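Local coordinates for single-stranded DNA-binding protein (Thermus aquaticus, PDB 2FXQ) that binds single-stranded DNA and probably recruits partner proteins to it during DNA replication, recombination and repair, at residues E64-L69 with E102-L107; P18-T23 with A28-N33; T41-Q46 with T146-A151. All coordinates share one frame; numbering follows the deposited sequence.

How the contacts relate
Contacts 1 and 2 lie side by side in the first OB fold of a chain with two OB folds. Their centres are about 11 Å apart and they touch: E64 packs on M20 and A28, and G67 packs on L30. Contact 2 pairs the short strand 21-22 with strand 28-41. Contact 1 sets helix 61-66 against strand 103-106 and comes later in the chain. Contact 3 lies on the other side of the chain's centre, its centre about 40 Å from the centre of each of the others. It joins the loop after strand 28-41 to a loop of the second OB fold, so its long span encloses contact 1. Contacts 1 and 2 are thus packing inside one OB fold, while contact 3 brings surface loops of both folds together.

Contact 1 of 3, residues E64-L69 with E102-L107; sequences EMWGDL and EFIDPL
W66 lays one face of its indole over I104 and P106, joining the helix 61-66 to the strand 103-106 of the first OB fold. The two partners divide the ring system. CG1 of I104 sits over the five-membered ring, 3.7 Å from its centroid and 27° off the normal. CD of P106 sits over the six-membered ring, 3.6 Å from its centroid and 19° off the normal. Both are CH-pi contacts. I104 and P106 are two apart on the strand, so together they form an apolar shelf along the length of the indole. I104 CG1 lies between the backbone N and the carbonyl carbon (chi1 66°), which carries CG1 and CD1 beneath the pyrrole side of the ring. CG of M65 covers part of the opposite face.

Further out, I104 and P106 both pack on I76 of strand 75-84. L58 of strand 47-59 touches W66 and I104, while L30 touches W66. The indole N-H is held by Q62, one turn back on the helix: its OE1 accepts from both W66 NE1 and the backbone N of I104. W66 NE1 also lies 3.4 Å from I104 CG1.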
ATOM      1  N   GLU A  64       8.295 -21.260 -11.705  1.00 23.82           N
ATOM      2  CA  GLU A  64       9.391 -21.723 -12.591  1.00 23.92           C
ATOM      3  C   GLU A  64      10.506 -20.656 -12.685  1.00 23.17           C
ATOM      4  O   GLU A  64      11.701 -20.975 -12.679  1.00 24.36           O
ATOM      5  CB  GLU A  64       8.889 -22.003 -14.008  1.00 23.21           C
ATOM      6  CG  GLU A  64       7.840 -23.115 -14.119  1.00 27.27           C
ATOM      7  CD  GLU A  64       8.487 -24.485 -14.197  1.00 36.91           C
ATOM      8  OE1 GLU A  64       7.752 -25.482 -14.332  1.00 35.88           O
ATOM      9  OE2 GLU A  64       9.731 -24.555 -14.081  1.00 32.76           O
ATOM     10  N   MET A  65      10.096 -19.397 -12.761  1.00 24.43           N
ATOM     11  CA  MET A  65      11.028 -18.253 -12.887  1.00 26.99           C
ATOM     12  C   MET A  65      12.017 -18.193 -11.728  1.00 26.41           C
ATOM     13  O   MET A  65      13.229 -17.987 -11.905  1.00 26.98           O
ATOM     14  CB  MET A  65      10.229 -16.937 -12.878  1.00 30.14           C
ATOM     15  CG  MET A  65      11.089 -15.722 -13.166  1.00 35.52           C
ATOM     16  SD  MET A  65      10.094 -14.203 -13.220  1.00 54.53           S
ATOM     17  CE  MET A  65       8.406 -14.866 -14.011  1.00 32.97           C
ATOM     18  N   TRP A  66      11.487 -18.331 -10.521  1.00 20.67           N
ATOM     19  CA  TRP A  66      12.304 -18.149  -9.316  1.00 23.49           C
ATOM     20  C   TRP A  66      12.733 -19.416  -8.604  1.00 24.89           C
ATOM     21  O   TRP A  66      13.392 -19.321  -7.598  1.00 25.80           O
ATOM     22  CB  TRP A  66      11.560 -17.286  -8.287  1.00 21.25           C
ATOM     23  CG  TRP A  66      11.172 -15.995  -8.838  1.00 21.74           C
ATOM     24  CD1 TRP A  66       9.930 -15.551  -9.132  1.00 25.91           C
ATOM     25  CD2 TRP A  66      12.071 -14.946  -9.177  1.00 24.51           C
ATOM     26  NE1 TRP A  66       9.996 -14.268  -9.645  1.00 26.98           N
ATOM     27  CE2 TRP A  66      11.310 -13.879  -9.668  1.00 23.49           C
ATOM     28  CE3 TRP A  66      13.458 -14.796  -9.077  1.00 27.81           C
ATOM     29  CZ2 TRP A  66      11.897 -12.674 -10.109  1.00 32.66           C
ATOM     30  CZ3 TRP A  66      14.038 -13.592  -9.476  1.00 35.81           C
ATOM     31  CH2 TRP A  66      13.262 -12.562 -10.008  1.00 27.64           C
ATOM     32  N   GLY A  67      12.362 -20.596  -9.088  1.00 25.29           N
ATOM     33  CA  GLY A  67      12.455 -21.780  -8.233  1.00 25.71           C
ATOM     34  C   GLY A  67      13.876 -22.240  -7.892  1.00 29.82           C
ATOM     35  O   GLY A  67      14.085 -23.006  -6.939  1.00 30.36           O
ATOM     36  N   ASP A  68      14.863 -21.748  -8.644  1.00 29.34           N
ATOM     37  CA  ASP A  68      16.264 -22.023  -8.299  1.00 31.37           C
ATOM     38  C   ASP A  68      17.152 -20.808  -7.984  1.00 28.36           C
ATOM     39  O   ASP A  68      18.380 -20.878  -8.119  1.00 29.16           O
ATOM     40  CB  ASP A  68      16.909 -22.877  -9.375  1.00 34.36           C
ATOM     41  CG  ASP A  68      17.227 -24.250  -8.861  1.00 50.88           C
ATOM     42  OD1 ASP A  68      16.368 -25.146  -9.031  1.00 61.02           O
ATOM     43  OD2 ASP A  68      18.283 -24.505  -8.229  1.00 57.27           O
ATOM     44  N   LEU A  69      16.537 -19.706  -7.559  1.00 22.02           N
ATOM     45  CA  LEU A  69      17.249 -18.460  -7.429  1.00 23.51           C
ATOM     46  C   LEU A  69      17.203 -17.878  -6.036  1.00 26.50           C
ATOM     47  O   LEU A  69      17.967 -16.908  -5.766  1.00 28.20           O
ATOM     48  CB  LEU A  69      16.722 -17.421  -8.418  1.00 24.20           C
ATOM     49  CG  LEU A  69      17.003 -17.816  -9.874  1.00 27.09           C
ATOM     50  CD1 LEU A  69      16.331 -16.824 -10.828  1.00 32.09           C
ATOM     51  CD2 LEU A  69      18.551 -17.918 -10.120  1.00 30.17           C
ATOM     52  N   GLU A 102       0.938 -12.782  -6.932  1.00 20.11           N
ATOM     53  CA  GLU A 102       0.748 -12.360  -8.310  1.00 22.84           C
ATOM     54  C   GLU A 102       2.154 -12.295  -8.911  1.00 24.54           C
ATOM     55  O   GLU A 102       2.407 -12.831 -10.014  1.00 23.43           O
ATOM     56  CB  GLU A 102       0.007 -11.003  -8.356  1.00 22.35           C
ATOM     57  CG  GLU A 102      -1.465 -11.084  -8.819  1.00 51.45           C
ATOM     58  CD  GLU A 102      -2.482 -11.634  -7.774  1.00 61.09           C
ATOM     59  OE1 GLU A 102      -2.645 -12.891  -7.695  1.00 62.41           O
ATOM     60  OE2 GLU A 102      -3.153 -10.827  -7.035  1.00 49.37           O
ATOM     61  N   PHE A 103       3.106 -11.729  -8.176  1.00 21.11           N
ATOM     62  CA  PHE A 103       4.530 -11.794  -8.613  1.00 23.63           C
ATOM     63  C   PHE A 103       5.356 -11.489  -7.392  1.00 23.24           C
ATOM     64  O   PHE A 103       4.830 -10.989  -6.374  1.00 18.95           O
ATOM     65  CB  PHE A 103       4.886 -10.739  -9.690  1.00 26.00           C
ATOM     66  CG  PHE A 103       4.701  -9.302  -9.223  1.00 25.48           C
ATOM     67  CD1 PHE A 103       5.752  -8.607  -8.638  1.00 28.82           C
ATOM     68  CD2 PHE A 103       3.488  -8.667  -9.382  1.00 28.46           C
ATOM     69  CE1 PHE A 103       5.572  -7.352  -8.164  1.00 24.27           C
ATOM     70  CE2 PHE A 103       3.314  -7.357  -8.987  1.00 31.59           C
ATOM     71  CZ  PHE A 103       4.336  -6.709  -8.356  1.00 24.50           C
ATOM     72  N   ILE A 104       6.643 -11.794  -7.486  1.00 20.46           N
ATOM     73  CA  ILE A 104       7.583 -11.364  -6.455  1.00 19.36           C
ATOM     74  C   ILE A 104       8.770 -10.664  -7.117  1.00 21.45           C
ATOM     75  O   ILE A 104       8.991 -10.825  -8.327  1.00 22.17           O
ATOM     76  CB  ILE A 104       8.097 -12.573  -5.583  1.00 20.28           C
ATOM     77  CG1 ILE A 104       8.966 -13.541  -6.445  1.00 21.16           C
ATOM     78  CG2 ILE A 104       6.914 -13.294  -4.890  1.00 25.28           C
ATOM     79  CD1 ILE A 104       9.761 -14.462  -5.610  1.00 18.45           C
ATOM     80  N   ASP A 105       9.520  -9.899  -6.316  1.00 19.99           N
ATOM     81  CA  ASP A 105      10.807  -9.328  -6.768  1.00 20.64           C
ATOM     82  C   ASP A 105      11.744  -9.522  -5.608  1.00 21.58           C
ATOM     83  O   ASP A 105      11.617  -8.867  -4.566  1.00 17.47           O
ATOM     84  CB  ASP A 105      10.645  -7.825  -7.046  1.00 25.54           C
ATOM     85  CG  ASP A 105       9.865  -7.532  -8.316  1.00 35.18           C
ATOM     86  OD1 ASP A 105       8.802  -6.873  -8.226  1.00 36.02           O
ATOM     87  OD2 ASP A 105      10.257  -7.877  -9.453  1.00 37.24           O
ATOM     88  N   PRO A 106      12.658 -10.480  -5.707  1.00 20.11           N
ATOM     89  CA  PRO A 106      13.683 -10.657  -4.703  1.00 17.33           C
ATOM     90  C   PRO A 106      14.549  -9.408  -4.602  1.00 17.75           C
ATOM     91  O   PRO A 106      14.783  -8.741  -5.624  1.00 19.30           O
ATOM     92  CB  PRO A 106      14.506 -11.838  -5.295  1.00 22.19           C
ATOM     93  CG  PRO A 106      13.591 -12.503  -6.208  1.00 23.73           C
ATOM     94  CD  PRO A 106      12.760 -11.470  -6.814  1.00 25.90           C
ATOM     95  N   LEU A 107      15.086  -9.107  -3.435  1.00 17.06           N
ATOM     96  CA  LEU A 107      15.758  -7.853  -3.203  1.00 15.86           C
ATOM     97  C   LEU A 107      17.152  -8.194  -2.724  1.00 24.25           C
ATOM     98  O   LEU A 107      17.359  -9.311  -2.214  1.00 21.81           O
ATOM     99  CB  LEU A 107      15.075  -7.041  -2.123  1.00 13.06           C
ATOM    100  CG  LEU A 107      13.575  -6.842  -2.418  1.00 13.72           C
ATOM    101  CD1 LEU A 107      12.868  -6.105  -1.219  1.00 18.77           C
ATOM    102  CD2 LEU A 107      13.473  -5.915  -3.677  1.00 16.16           C
TER

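Contact 2 of 3, residues P18-T23 with A28-N33; sequences PDMRYT and AILDLN
I29 meets the 18-23 segment with both its backbone and its side chain. Its O accepts from R21 N at 2.8 Å in a nearly straight bond, 174° at the hydrogen. I29 N returns a bond to R21 O, also 2.8 Å but more bent. The side chain has CG1 anti to the carbonyl carbon (chi1 -66°), and CD1 reaches CG2 of T23 at 3.6 Å, the two side chains crossing at about a right angle.

This is a beta hairpin between strands 21-22 and 28-41. R21 and I29 form its hydrogen-bonded pair, Y22 and A28 the next, non-hydrogen-bonded one. On the face of A28, the methyl CB lies 3.4 Å from CE of M20, a tight carbon contact. Helix 61-66 covers this side through A63 and E64.

P18 fills the other end. Its CG lies 3.5 Å from L32 CD2, and its CB 3.7 Å from L30 CD1. Past the bridges the two segments no longer bond directly, and two waters link D19 to D31. Water 2 accepts from D19 N at 3.0 Å and lies within bonding distance of D31 O. Water 1 accepts from D31 N at 2.9 Å and lies close to D19 O, so it too spans the two segments.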
ATOM      1  N   PRO A  18      13.519 -21.753  -0.389  1.00 21.91           N
ATOM      2  CA  PRO A  18      12.407 -22.309  -1.172  1.00 25.51           C
ATOM      3  C   PRO A  18      12.870 -23.363  -2.161  1.00 29.26           C
ATOM      4  O   PRO A  18      13.816 -23.070  -2.950  1.00 33.15           O
ATOM      5  CB  PRO A  18      11.874 -21.097  -1.962  1.00 25.26           C
ATOM      6  CG  PRO A  18      12.452 -19.891  -1.350  1.00 24.52           C
ATOM      7  CD  PRO A  18      13.765 -20.335  -0.720  1.00 25.86           C
ATOM      8  N   ASP A  19      12.232 -24.546  -2.138  1.00 24.55           N
ATOM      9  CA  ASP A  19      12.500 -25.527  -3.214  1.00 26.27           C
ATOM     10  C   ASP A  19      11.221 -25.848  -4.008  1.00 25.92           C
ATOM     11  O   ASP A  19      10.152 -26.104  -3.423  1.00 24.28           O
ATOM     12  CB  ASP A  19      13.083 -26.821  -2.676  1.00 28.68           C
ATOM     13  CG  ASP A  19      14.485 -26.624  -2.037  1.00 38.38           C
ATOM     14  OD1 ASP A  19      15.267 -25.760  -2.507  1.00 42.30           O
ATOM     15  OD2 ASP A  19      14.863 -27.272  -1.044  1.00 43.30           O
ATOM     16  N   MET A  20      11.370 -25.876  -5.326  1.00 26.51           N
ATOM     17  CA  MET A  20      10.195 -26.064  -6.185  1.00 29.11           C
ATOM     18  C   MET A  20       9.588 -27.452  -5.929  1.00 29.60           C
ATOM     19  O   MET A  20      10.325 -28.426  -5.637  1.00 28.58           O
ATOM     20  CB  MET A  20      10.542 -25.793  -7.659  1.00 32.88           C
ATOM     21  CG  MET A  20       9.510 -24.818  -8.394  1.00 32.41           C
ATOM     22  SD  MET A  20      10.037 -24.534 -10.091  1.00 55.45           S
ATOM     23  CE  MET A  20       9.421 -25.894 -10.877  1.00 60.15           C
ATOM     24  N   ARG A  21       8.253 -27.541  -5.969  1.00 30.06           N
ATOM     25  CA  ARG A  21       7.507 -28.829  -5.926  1.00 28.80           C
ATOM     26  C   ARG A  21       6.519 -28.792  -7.118  1.00 28.93           C
ATOM     27  O   ARG A  21       6.430 -27.786  -7.839  1.00 21.02           O
ATOM     28  CB  ARG A  21       6.715 -28.937  -4.623  1.00 29.03           C
ATOM     29  CG  ARG A  21       7.580 -29.101  -3.378  1.00 38.27           C
ATOM     30  CD  ARG A  21       6.850 -29.739  -2.188  1.00 53.19           C
ATOM     31  NE  ARG A  21       7.346 -31.090  -1.866  1.00 62.35           N
ATOM     32  CZ  ARG A  21       6.783 -31.925  -0.983  1.00 63.87           C
ATOM     33  NH1 ARG A  21       5.687 -31.579  -0.317  1.00 66.00           N
ATOM     34  NH2 ARG A  21       7.317 -33.117  -0.763  1.00 61.36           N
ATOM     35  N   TYR A  22       5.782 -29.876  -7.338  1.00 29.58           N
ATOM     36  CA  TYR A  22       4.897 -29.965  -8.527  1.00 28.24           C
ATOM     37  C   TYR A  22       3.591 -30.605  -8.148  1.00 29.46           C
ATOM     38  O   TYR A  22       3.559 -31.549  -7.348  1.00 33.53           O
ATOM     39  CB  TYR A  22       5.539 -30.811  -9.629  1.00 26.40           C
ATOM     40  CG  TYR A  22       6.829 -30.252 -10.082  1.00 30.81           C
ATOM     41  CD1 TYR A  22       8.053 -30.644  -9.460  1.00 31.34           C
ATOM     42  CD2 TYR A  22       6.862 -29.288 -11.084  1.00 28.78           C
ATOM     43  CE1 TYR A  22       9.262 -30.103  -9.870  1.00 38.42           C
ATOM     44  CE2 TYR A  22       8.067 -28.739 -11.506  1.00 34.87           C
ATOM     45  CZ  TYR A  22       9.269 -29.154 -10.892  1.00 41.41           C
ATOM     46  OH  TYR A  22      10.458 -28.611 -11.305  1.00 44.25           O
ATOM     47  N   THR A  23       2.504 -30.125  -8.719  1.00 27.36           N
ATOM     48  CA  THR A  23       1.268 -30.889  -8.620  1.00 28.89           C
ATOM     49  C   THR A  23       1.404 -32.197  -9.428  1.00 27.53           C
ATOM     50  O   THR A  23       2.334 -32.342 -10.230  1.00 22.48           O
ATOM     51  CB  THR A  23       0.082 -30.088  -9.146  1.00 33.11           C
ATOM     52  OG1 THR A  23       0.155 -29.996 -10.583  1.00 26.84           O
ATOM     53  CG2 THR A  23       0.109 -28.653  -8.632  1.00 30.67           C
ATOM     54  N   ALA A  28       4.108 -26.084 -11.439  1.00 18.71           N
ATOM     55  CA  ALA A  28       5.144 -25.736 -10.481  1.00 17.78           C
ATOM     56  C   ALA A  28       4.545 -25.026  -9.291  1.00 17.45           C
ATOM     57  O   ALA A  28       3.702 -24.159  -9.467  1.00 18.62           O
ATOM     58  CB  ALA A  28       6.174 -24.793 -11.158  1.00 22.13           C
ATOM     59  N   ILE A  29       5.058 -25.327  -8.100  1.00 17.33           N
ATOM     60  CA  ILE A  29       4.626 -24.704  -6.837  1.00 17.76           C
ATOM     61  C   ILE A  29       5.916 -24.294  -6.147  1.00 21.19           C
ATOM     62  O   ILE A  29       6.816 -25.156  -5.945  1.00 22.20           O
ATOM     63  CB  ILE A  29       3.890 -25.724  -5.945  1.00 19.27           C
ATOM     64  CG1 ILE A  29       2.594 -26.159  -6.549  1.00 23.54           C
ATOM     65  CG2 ILE A  29       3.431 -25.095  -4.609  1.00 23.39           C
ATOM     66  CD1 ILE A  29       2.100 -27.482  -5.893  1.00 35.45           C
ATOM     67  N   LEU A  30       6.006 -23.012  -5.774  1.00 19.69           N
ATOM     68  CA  LEU A  30       7.140 -22.534  -4.980  1.00 20.19           C
ATOM     69  C   LEU A  30       6.563 -21.848  -3.743  1.00 23.00           C
ATOM     70  O   LEU A  30       5.936 -20.813  -3.850  1.00 21.31           O
ATOM     71  CB  LEU A  30       8.000 -21.556  -5.777  1.00 19.78           C
ATOM     72  CG  LEU A  30       9.370 -21.208  -5.099  1.00 19.09           C
ATOM     73  CD1 LEU A  30      10.279 -22.482  -5.058  1.00 19.52           C
ATOM     74  CD2 LEU A  30      10.070 -20.108  -5.872  1.00 21.82           C
ATOM     75  N   ASP A  31       6.684 -22.501  -2.592  1.00 21.47           N
ATOM     76  CA  ASP A  31       6.157 -21.954  -1.352  1.00 23.79           C
ATOM     77  C   ASP A  31       7.252 -21.217  -0.616  1.00 25.34           C
ATOM     78  O   ASP A  31       8.301 -21.800  -0.379  1.00 27.03           O
ATOM     79  CB  ASP A  31       5.623 -23.073  -0.480  1.00 25.14           C
ATOM     80  CG  ASP A  31       4.258 -23.546  -0.903  1.00 31.73           C
ATOM     81  OD1 ASP A  31       3.459 -22.769  -1.465  1.00 28.65           O
ATOM     82  OD2 ASP A  31       3.879 -24.706  -0.701  1.00 31.95           O
ATOM     83  N   LEU A  32       7.026 -19.944  -0.260  1.00 20.54           N
ATOM     84  CA  LEU A  32       8.009 -19.161   0.496  1.00 21.87           C
ATOM     85  C   LEU A  32       7.511 -18.977   1.896  1.00 25.46           C
ATOM     86  O   LEU A  32       6.316 -18.681   2.084  1.00 27.81           O
ATOM     87  CB  LEU A  32       8.096 -17.753  -0.088  1.00 20.18           C
ATOM     88  CG  LEU A  32       8.279 -17.558  -1.602  1.00 29.48           C
ATOM     89  CD1 LEU A  32       8.534 -16.153  -1.936  1.00 30.47           C
ATOM     90  CD2 LEU A  32       9.380 -18.406  -2.176  1.00 27.16           C
ATOM     91  N   ASN A  33       8.391 -19.097   2.885  1.00 19.50           N
ATOM     92  CA  ASN A  33       7.983 -18.787   4.226  1.00 18.72           C
ATOM     93  C   ASN A  33       8.659 -17.455   4.587  1.00 20.49           C
ATOM     94  O   ASN A  33       9.908 -17.371   4.621  1.00 18.10           O
ATOM     95  CB  ASN A  33       8.326 -19.924   5.205  1.00 23.32           C
ATOM     96  CG  ASN A  33       7.457 -21.155   4.967  1.00 36.64           C
ATOM     97  OD1 ASN A  33       6.247 -21.102   5.183  1.00 47.42           O
ATOM     98  ND2 ASN A  33       8.059 -22.250   4.520  1.00 48.43           N
TER
HETATM   99  O   HOH W   1       7.700 -25.211  -2.738  1.00 41.83           O
HETATM  100  O   HOH W   2       9.773 -24.424  -0.456  1.00 58.56           O

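Contact 3 of 3, residues T41-Q46 with T146-A151; sequences TDESGQ and TPQGTA
T146 opens a type I beta turn that runs to G149, and its hydroxyl meets the carboxylate of E43 from a second type I turn, D42 to G45. The two turns belong to loops of different OB folds in the same chain. T146 OG1 donates to E43 OE1 at 3.1 Å, although OE1 is modelled too close to a neighbour and its place is less sure. The hydroxyl also accepts from T150 N at 3.2 Å, which ties it back across its own turn. It lies between the backbone N and the carbonyl carbon of T146 (chi1 71°), which points it at T150 N and probably also at the carboxylate.

Q148 passes E43 obliquely, its amide plane 20° from that of the carboxylate. G149 N closes the turn on T146 O, with a positive phi (77°) at the glycine. T150 brings its side chain up to E43, but the modelled spacing there is doubtful. W179 of strand 171-179 packs against both T146 and T150.

E43 projects from a turn that D42 braces. D42 OD1 accepts from S44 OG and Q46 N, which approach from opposite faces of the carboxylate plane. Q46 N comes nearly along the C-O axis, 3.0 Å from D42 OD1.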
ATOM      1  N   THR A  41       1.008  -0.847  19.956  1.00 51.64           N
ATOM      2  CA  THR A  41       0.958  -0.263  21.298  1.00 57.71           C
ATOM      3  C   THR A  41       0.087  -1.174  22.157  1.00 59.93           C
ATOM      4  O   THR A  41      -1.089  -1.396  21.826  1.00 59.74           O
ATOM      5  CB  THR A  41       0.333   1.140  21.212  1.00 59.57           C
ATOM      6  OG1 THR A  41       1.171   1.968  20.402  1.00 65.53           O
ATOM      7  CG2 THR A  41       0.352   1.843  22.579  1.00 64.80           C
ATOM      8  N   ASP A  42       0.646  -1.720  23.239  1.00 61.88           N
ATOM      9  CA  ASP A  42      -0.122  -2.688  24.034  1.00 65.98           C
ATOM     10  C   ASP A  42      -1.087  -2.038  25.034  1.00 68.52           C
ATOM     11  O   ASP A  42      -1.058  -0.824  25.198  1.00 64.65           O
ATOM     12  CB  ASP A  42       0.774  -3.764  24.654  1.00 66.13           C
ATOM     13  CG  ASP A  42       1.538  -3.294  25.877  1.00 68.21           C
ATOM     14  OD1 ASP A  42       1.570  -2.085  26.212  1.00 68.09           O
ATOM     15  OD2 ASP A  42       2.164  -4.117  26.566  1.00 70.74           O
ATOM     16  N   GLU A  43      -1.914  -2.852  25.700  1.00 74.68           N
ATOM     17  CA  GLU A  43      -3.022  -2.356  26.550  1.00 80.91           C
ATOM     18  C   GLU A  43      -2.576  -1.340  27.618  1.00 82.34           C
ATOM     19  O   GLU A  43      -3.387  -0.529  28.079  1.00 81.81           O
ATOM     20  CB  GLU A  43      -3.846  -3.508  27.184  1.00 82.69           C
ATOM     21  CG  GLU A  43      -4.115  -4.711  26.265  1.00 90.03           C
ATOM     22  CD  GLU A  43      -5.533  -5.281  26.353  1.00 91.62           C
ATOM     23  OE1 GLU A  43      -6.426  -4.626  26.918  1.00 95.07           O
ATOM     24  OE2 GLU A  43      -5.775  -6.389  25.836  1.00 91.01           O
ATOM     25  N   SER A  44      -1.287  -1.374  27.978  1.00 84.07           N
ATOM     26  CA  SER A  44      -0.705  -0.410  28.921  1.00 85.59           C
ATOM     27  C   SER A  44       0.093   0.758  28.293  1.00 85.20           C
ATOM     28  O   SER A  44       0.838   1.442  28.993  1.00 84.40           O
ATOM     29  CB  SER A  44       0.127  -1.130  29.995  1.00 86.31           C
ATOM     30  OG  SER A  44       1.186  -1.877  29.431  1.00 89.56           O
ATOM     31  N   GLY A  45      -0.070   0.979  26.986  1.00 84.71           N
ATOM     32  CA  GLY A  45       0.532   2.114  26.301  1.00 83.96           C
ATOM     33  C   GLY A  45       1.973   1.934  25.837  1.00 83.77           C
ATOM     34  O   GLY A  45       2.577   2.869  25.290  1.00 84.33           O
ATOM     35  N   GLN A  46       2.525   0.740  26.050  1.00 80.85           N
ATOM     36  CA  GLN A  46       3.907   0.435  25.672  1.00 78.55           C
ATOM     37  C   GLN A  46       4.026   0.003  24.202  1.00 75.41           C
ATOM     38  O   GLN A  46       3.306  -0.894  23.752  1.00 72.77           O
ATOM     39  CB  GLN A  46       4.488  -0.646  26.601  1.00 79.41           C
ATOM     40  CG  GLN A  46       5.861  -1.244  26.193  1.00 82.32           C
ATOM     41  CD  GLN A  46       7.042  -0.290  26.392  1.00 82.56           C
ATOM     42  OE1 GLN A  46       7.203   0.312  27.464  1.00 81.53           O
ATOM     43  NE2 GLN A  46       7.879  -0.167  25.364  1.00 77.20           N
ATOM     44  N   THR A 146     -11.729  -7.050  25.832  1.00 25.44           N
ATOM     45  CA  THR A 146     -10.740  -7.963  26.462  1.00 24.54           C
ATOM     46  C   THR A 146     -10.846  -7.824  27.977  1.00 25.45           C
ATOM     47  O   THR A 146     -11.449  -6.868  28.463  1.00 25.18           O
ATOM     48  CB  THR A 146      -9.300  -7.618  26.059  1.00 21.91           C
ATOM     49  OG1 THR A 146      -8.919  -6.386  26.680  1.00 24.05           O
ATOM     50  CG2 THR A 146      -9.159  -7.388  24.523  1.00 24.31           C
ATOM     51  N   PRO A 147     -10.241  -8.727  28.744  1.00 32.27           N
ATOM     52  CA  PRO A 147     -10.255  -8.584  30.221  1.00 35.92           C
ATOM     53  C   PRO A 147      -9.834  -7.178  30.697  1.00 36.97           C
ATOM     54  O   PRO A 147     -10.446  -6.600  31.606  1.00 32.39           O
ATOM     55  CB  PRO A 147      -9.278  -9.654  30.676  1.00 33.81           C
ATOM     56  CG  PRO A 147      -9.458 -10.731  29.631  1.00 36.15           C
ATOM     57  CD  PRO A 147      -9.551  -9.959  28.310  1.00 33.19           C
ATOM     58  N   GLN A 148      -8.843  -6.598  30.019  1.00 38.89           N
ATOM     59  CA  GLN A 148      -8.415  -5.237  30.343  1.00 38.53           C
ATOM     60  C   GLN A 148      -9.314  -4.143  29.784  1.00 36.61           C
ATOM     61  O   GLN A 148      -8.980  -2.951  29.907  1.00 35.98           O
ATOM     62  CB  GLN A 148      -6.987  -4.999  29.869  1.00 44.44           C
ATOM     63  CG  GLN A 148      -6.030  -4.618  31.002  1.00 57.68           C
ATOM     64  CD  GLN A 148      -4.691  -5.320  30.885  1.00 64.71           C
ATOM     65  OE1 GLN A 148      -4.634  -6.520  30.582  1.00 69.51           O
ATOM     66  NE2 GLN A 148      -3.607  -4.575  31.109  1.00 67.93           N
ATOM     67  N   GLY A 149     -10.438  -4.532  29.171  1.00 30.81           N
ATOM     68  CA  GLY A 149     -11.405  -3.568  28.653  1.00 26.45           C
ATOM     69  C   GLY A 149     -11.038  -2.879  27.343  1.00 22.55           C
ATOM     70  O   GLY A 149     -11.491  -1.785  27.060  1.00 22.93           O
ATOM     71  N   THR A 150     -10.185  -3.486  26.540  1.00 21.85           N
ATOM     72  CA  THR A 150      -9.976  -2.946  25.187  1.00 21.16           C
ATOM     73  C   THR A 150     -11.084  -3.477  24.275  1.00 18.76           C
ATOM     74  O   THR A 150     -11.264  -4.676  24.227  1.00 17.22           O
ATOM     75  CB  THR A 150      -8.677  -3.510  24.629  1.00 22.93           C
ATOM     76  OG1 THR A 150      -7.649  -3.271  25.576  1.00 26.09           O
ATOM     77  CG2 THR A 150      -8.240  -2.775  23.296  1.00 28.74           C
ATOM     78  N   ALA A 151     -11.730  -2.606  23.497  1.00 19.42           N
ATOM     79  CA  ALA A 151     -12.730  -3.008  22.518  1.00 15.28           C
ATOM     80  C   ALA A 151     -12.093  -3.784  21.381  1.00 16.45           C
ATOM     81  O   ALA A 151     -11.010  -3.433  20.876  1.00 16.67           O
ATOM     82  CB  ALA A 151     -13.494  -1.795  21.935  1.00 16.08           C
TER